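Local coordinates for iron-sulfur cluster co-chaperone protein HscB (Homo sapiens, PDB 3BVO) that acts as a mitochondrial J-type co-chaperone in iron-sulfur cluster assembly, working with ISCU and HSPA9 to deliver clusters to proteins such as SDHB, at residues A[43-47]-A[112-116]. Residue numbers count along the deposited sequence, not the author numbering.
Sequences RDYFS and YLLKL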
loop_
_atom_site.group_PDB
_atom_site.type_symbol
_atom_site.label_atom_id
_atom_site.label_comp_id
_atom_site.label_asym_id
_atom_site.label_seq_id
_atom_site.Cartn_x
_atom_site.Cartn_y
_atom_site.Cartn_z
ATOM N N ARG A 43 -3.305 -14.854 3.817
ATOM C CA ARG A 43 -3.229 -14.390 2.439
ATOM C C ARG A 43 -2.710 -12.965 2.372
ATOM O O ARG A 43 -3.329 -12.050 2.930
ATOM C CB ARG A 43 -4.601 -14.463 1.782
ATOM C CG ARG A 43 -4.564 -14.163 0.306
ATOM C CD ARG A 43 -5.840 -14.569 -0.398
ATOM N NE ARG A 43 -5.711 -14.407 -1.846
ATOM C CZ ARG A 43 -6.689 -14.613 -2.727
ATOM N NH1 ARG A 43 -6.460 -14.429 -4.027
ATOM N NH2 ARG A 43 -7.894 -14.999 -2.312
ATOM N N ASP A 44 -1.577 -12.772 1.691
ATOM C CA ASP A 44 -0.993 -11.442 1.574
ATOM C C ASP A 44 -1.784 -10.596 0.570
ATOM O O ASP A 44 -2.643 -11.113 -0.163
ATOM C CB ASP A 44 0.503 -11.518 1.228
ATOM C CG ASP A 44 0.771 -11.757 -0.265
ATOM O OD1 ASP A 44 0.175 -11.051 -1.116
ATOM O OD2 ASP A 44 1.619 -12.629 -0.592
ATOM N N TYR A 45 -1.489 -9.300 0.527
ATOM C CA TYR A 45 -2.194 -8.382 -0.354
ATOM C C TYR A 45 -1.940 -8.615 -1.852
ATOM O O TYR A 45 -2.847 -8.460 -2.665
ATOM C CB TYR A 45 -1.862 -6.940 0.023
ATOM C CG TYR A 45 -2.464 -6.440 1.330
ATOM C CD1 TYR A 45 -3.626 -7.003 1.864
ATOM C CD2 TYR A 45 -1.895 -5.362 1.998
ATOM C CE1 TYR A 45 -4.177 -6.517 3.026
ATOM C CE2 TYR A 45 -2.431 -4.879 3.154
ATOM C CZ TYR A 45 -3.571 -5.452 3.671
ATOM O OH TYR A 45 -4.096 -4.947 4.843
ATOM N N PHE A 46 -0.721 -8.987 -2.224
ATOM C CA PHE A 46 -0.425 -9.220 -3.630
ATOM C C PHE A 46 -1.248 -10.379 -4.175
ATOM O O PHE A 46 -1.707 -10.356 -5.323
ATOM C CB PHE A 46 1.067 -9.467 -3.828
ATOM C CG PHE A 46 1.908 -8.248 -3.589
ATOM C CD1 PHE A 46 2.031 -7.267 -4.578
ATOM C CD2 PHE A 46 2.565 -8.069 -2.374
ATOM C CE1 PHE A 46 2.789 -6.132 -4.358
ATOM C CE2 PHE A 46 3.326 -6.934 -2.150
ATOM C CZ PHE A 46 3.436 -5.959 -3.137
ATOM N N SER A 47 -1.430 -11.390 -3.333
ATOM C CA SER A 47 -2.222 -12.552 -3.685
ATOM C C SER A 47 -3.681 -12.152 -3.818
ATOM O O SER A 47 -4.340 -12.486 -4.813
ATOM C CB SER A 47 -2.062 -13.647 -2.629
ATOM O OG SER A 47 -3.082 -14.622 -2.759
ATOM N N TYR A 112 5.093 -2.274 2.568
ATOM C CA TYR A 112 4.410 -3.557 2.726
ATOM C C TYR A 112 5.259 -4.684 2.177
ATOM O O TYR A 112 5.317 -5.776 2.740
ATOM C CB TYR A 112 3.040 -3.562 2.060
ATOM C CG TYR A 112 2.284 -4.855 2.279
ATOM C CD1 TYR A 112 1.837 -5.216 3.558
ATOM C CD2 TYR A 112 2.023 -5.721 1.216
ATOM C CE1 TYR A 112 1.151 -6.385 3.766
ATOM C CE2 TYR A 112 1.341 -6.919 1.416
ATOM C CZ TYR A 112 0.905 -7.239 2.694
ATOM O OH TYR A 112 0.221 -8.407 2.911
ATOM N N LEU A 113 5.940 -4.400 1.079
ATOM C CA LEU A 113 6.802 -5.392 0.479
ATOM C C LEU A 113 7.921 -5.826 1.434
ATOM O O LEU A 113 8.323 -6.991 1.424
ATOM C CB LEU A 113 7.356 -4.859 -0.831
ATOM C CG LEU A 113 7.904 -5.872 -1.822
ATOM C CD1 LEU A 113 6.835 -6.831 -2.240
ATOM C CD2 LEU A 113 8.413 -5.119 -3.013
ATOM N N LEU A 114 8.390 -4.894 2.262
ATOM C CA LEU A 114 9.421 -5.162 3.256
ATOM C C LEU A 114 8.900 -6.007 4.412
ATOM O O LEU A 114 9.625 -6.841 4.960
ATOM C CB LEU A 114 9.941 -3.857 3.839
ATOM C CG LEU A 114 10.777 -2.881 3.033
ATOM C CD1 LEU A 114 11.104 -1.698 3.910
ATOM C CD2 LEU A 114 12.053 -3.556 2.571
ATOM N N LYS A 115 7.654 -5.769 4.809
ATOM C CA LYS A 115 7.097 -6.510 5.937
ATOM C C LYS A 115 7.070 -7.999 5.635
ATOM O O LYS A 115 7.551 -8.794 6.444
ATOM C CB LYS A 115 5.711 -5.999 6.330
ATOM C CG LYS A 115 5.749 -4.996 7.456
ATOM C CD LYS A 115 4.390 -4.383 7.764
ATOM C CE LYS A 115 4.113 -3.175 6.858
ATOM N NZ LYS A 115 2.846 -2.443 7.206
ATOM N N LEU A 116 6.542 -8.365 4.462
ATOM C CA LEU A 116 6.523 -9.770 4.019
ATOM C C LEU A 116 7.921 -10.361 3.994
ATOM O O LEU A 116 8.123 -11.536 4.342
ATOM C CB LEU A 116 5.879 -9.931 2.643
ATOM C CG LEU A 116 4.527 -9.242 2.459
ATOM C CD1 LEU A 116 4.014 -9.439 1.040
ATOM C CD2 LEU A 116 3.506 -9.715 3.483
#
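The first turn of a helix has amide groups that no earlier turn can satisfy, and a side chain from a distant helix may supply an acceptor. Here Tyr112, reaching out from helix 106-116, does so: Tyr45 N donates to Tyr112 OH at 3.1 Å. The same tyrosine also stacks on the ring of Tyr45, offset, with centroids 4.6 Å apart and planes inclined by 29°; Tyr45 CD2 lies 3.4 Å from Tyr112 CZ. The Tyr45 side chain also touches Asp98, Ala99 and Thr102 of helix 83-104.

Phe46 presents its CE2 to the ring edge of Tyr112, 3.8 Å from CD2 of that tyrosine. The same side of its ring meets two leucines, with Phe46 CE2 3.5 Å from Leu113 CD1 and Phe46 CD2 4.0 Å from Leu116 CD1. Nearby, Asp44 is the N-cap: its OD1 accepts from Ser47 N at 2.8 Å, while its other carboxylate oxygen forms a salt bridge with Arg53.

Aromatic packing and a single backbone-to-hydroxyl hydrogen bond thus join the short opening helix 45-48 to the closing helix 106-116, two ends of the all-helical J-domain fold.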